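Local coordinates for protein cytosolic phospholipase A2 delta (Homo sapiens, PDB 5IZ5) that hydrolyses glycerophospholipids at the sn-2 position in a calcium-dependent manner, preferring linoleic acid there, and associates with membranes through an N-terminal C2 domain, at residues A331-A336 and S365-W369. The protein carries 3 engineered substitutions. Sequence-based numbering, arbitrary orientation.
Sequences ATGGGA and SGSTW
Trp-369 lays the CZ3 corner of its indole obliquely against the backbone of Gly-335 and Ala-336, with CZ3 3.6 Å from Ala-336 N. The CA of Gly-366 sits 3.8 Å above the ring plane, over its centre. CG lies anti to the carbonyl carbon (chi1 -53°), which folds the ring back over Gly-366, three residues earlier, and NE1 is hydrogen-bonded to Ser-532 OG. Gly-366 suits the place because its CA is pressed between the indole face and Gly-335 O, 3.5 Å away, in a C-H...O contact. Farther back, Ser-367 OG donates a short 2.6 Å hydrogen bond to Thr-332 O, nearly in line with the carbonyl (165°), and lies against Ala-331 CB; serine is small enough to fit there and still offer a donor. Gly-334 and Gly-335 both have positive phi, which favours glycine, as the chain leaves the loop for the following helix.

Ser-365, the nucleophile, occupies the sharp turn between strand 360-363 and helix 367-375, the nucleophile elbow of this patatin-like fold. Its OG is hydrogen-bonded to Asp-651, the likely proton acceptor of a Ser-Asp dyad. A water accepts a 2.8 Å hydrogen bond from Gly-335 N, an amide of the substrate-binding Gly-334/Gly-335 pair; its approach to Ser-365 OG is very short and doubtful as modelled. An amide N-H aimed at this water, so near the nucleophile, is consistent with an oxyanion hole that would stabilise the negative charge developing on the ester carbonyl oxygen during attack.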
ATOM      1  N   ALA B 331     -14.010  -1.020  11.700  1.00 42.56           N
ATOM      2  CA  ALA B 331     -15.045  -0.291  10.976  1.00 42.64           C
ATOM      3  C   ALA B 331     -14.910  -0.558   9.487  1.00 45.24           C
ATOM      4  O   ALA B 331     -13.794  -0.724   8.980  1.00 46.49           O
ATOM      5  CB  ALA B 331     -14.935   1.198  11.263  1.00 41.87           C
ATOM      6  N   THR B 332     -16.050  -0.603   8.795  1.00 44.53           N
ATOM      7  CA  THR B 332     -16.079  -0.797   7.348  1.00 42.60           C
ATOM      8  C   THR B 332     -16.172   0.563   6.668  1.00 41.08           C
ATOM      9  O   THR B 332     -16.153   1.612   7.320  1.00 38.05           O
ATOM     10  CB  THR B 332     -17.298  -1.645   6.907  1.00 44.00           C
ATOM     11  OG1 THR B 332     -18.509  -0.893   7.090  1.00 43.80           O
ATOM     12  CG2 THR B 332     -17.382  -2.946   7.682  1.00 45.57           C
ATOM     13  N   GLY B 333     -16.323   0.538   5.348  1.00 41.29           N
ATOM     14  CA  GLY B 333     -16.517   1.756   4.586  1.00 40.72           C
ATOM     15  C   GLY B 333     -17.964   2.188   4.473  1.00 40.97           C
ATOM     16  O   GLY B 333     -18.868   1.542   5.009  1.00 45.53           O
ATOM     17  N   GLY B 334     -18.162   3.289   3.753  1.00 40.39           N
ATOM     18  CA  GLY B 334     -19.478   3.852   3.463  1.00 40.29           C
ATOM     19  C   GLY B 334     -19.531   5.361   3.576  1.00 40.41           C
ATOM     20  O   GLY B 334     -20.461   5.904   4.175  1.00 43.08           O
ATOM     21  N   GLY B 335     -18.543   6.044   3.001  1.00 38.50           N
ATOM     22  CA  GLY B 335     -18.540   7.509   2.928  1.00 37.82           C
ATOM     23  C   GLY B 335     -18.959   8.228   4.200  1.00 37.55           C
ATOM     24  O   GLY B 335     -18.590   7.817   5.299  1.00 38.17           O
ATOM     25  N   ALA B 336     -19.739   9.297   4.047  1.00 38.08           N
ATOM     26  CA  ALA B 336     -20.216  10.101   5.180  1.00 39.74           C
ATOM     27  C   ALA B 336     -21.150   9.334   6.112  1.00 40.21           C
ATOM     28  O   ALA B 336     -21.278   9.682   7.287  1.00 39.50           O
ATOM     29  CB  ALA B 336     -20.909  11.362   4.689  1.00 38.93           C
ATOM     30  N   SER B 365     -11.861   3.560   4.129  1.00 38.53           N
ATOM     31  CA  SER B 365     -12.752   4.475   3.412  1.00 38.77           C
ATOM     32  C   SER B 365     -13.318   5.595   4.321  1.00 38.80           C
ATOM     33  O   SER B 365     -12.536   6.211   5.040  1.00 39.92           O
ATOM     34  CB  SER B 365     -13.841   3.694   2.685  1.00 40.28           C
ATOM     35  OG  SER B 365     -14.168   4.373   1.467  1.00 40.13           O
ATOM     36  N   GLY B 366     -14.634   5.864   4.300  1.00 37.03           N
ATOM     37  CA  GLY B 366     -15.244   6.940   5.104  1.00 36.90           C
ATOM     38  C   GLY B 366     -15.000   6.892   6.605  1.00 36.41           C
ATOM     39  O   GLY B 366     -15.029   7.933   7.273  1.00 37.38           O
ATOM     40  N   SER B 367     -14.778   5.697   7.144  1.00 36.80           N
ATOM     41  CA  SER B 367     -14.439   5.549   8.564  1.00 39.05           C
ATOM     42  C   SER B 367     -13.132   6.248   8.932  1.00 38.78           C
ATOM     43  O   SER B 367     -12.995   6.734  10.062  1.00 38.25           O
ATOM     44  CB  SER B 367     -14.335   4.075   8.950  1.00 38.82           C
ATOM     45  OG  SER B 367     -15.621   3.500   9.020  1.00 43.28           O
ATOM     46  N   THR B 368     -12.191   6.313   7.980  1.00 37.13           N
ATOM     47  CA  THR B 368     -10.898   6.970   8.215  1.00 37.15           C
ATOM     48  C   THR B 368     -11.045   8.470   8.421  1.00 36.91           C
ATOM     49  O   THR B 368     -10.165   9.095   9.016  1.00 37.92           O
ATOM     50  CB  THR B 368      -9.874   6.745   7.067  1.00 36.22           C
ATOM     51  OG1 THR B 368     -10.329   7.376   5.863  1.00 37.01           O
ATOM     52  CG2 THR B 368      -9.631   5.260   6.818  1.00 35.12           C
ATOM     53  N   TRP B 369     -12.138   9.054   7.930  1.00 35.30           N
ATOM     54  CA  TRP B 369     -12.379  10.485   8.116  1.00 36.71           C
ATOM     55  C   TRP B 369     -12.649  10.793   9.582  1.00 37.87           C
ATOM     56  O   TRP B 369     -12.161  11.793  10.112  1.00 39.25           O
ATOM     57  CB  TRP B 369     -13.560  10.986   7.273  1.00 36.88           C
ATOM     58  CG  TRP B 369     -13.475  10.653   5.807  1.00 37.05           C
ATOM     59  CD1 TRP B 369     -12.376  10.220   5.119  1.00 37.07           C
ATOM     60  CD2 TRP B 369     -14.533  10.757   4.852  1.00 38.37           C
ATOM     61  NE1 TRP B 369     -12.693  10.015   3.798  1.00 37.42           N
ATOM     62  CE2 TRP B 369     -14.009  10.347   3.606  1.00 37.97           C
ATOM     63  CE3 TRP B 369     -15.884  11.145   4.932  1.00 38.26           C
ATOM     64  CZ2 TRP B 369     -14.783  10.321   2.444  1.00 38.81           C
ATOM     65  CZ3 TRP B 369     -16.656  11.115   3.779  1.00 39.01           C
ATOM     66  CH2 TRP B 369     -16.103  10.704   2.548  1.00 38.76           C
TER
HETATM   67  O   HOH W   1     -16.560   4.540   1.665  1.00 34.38           O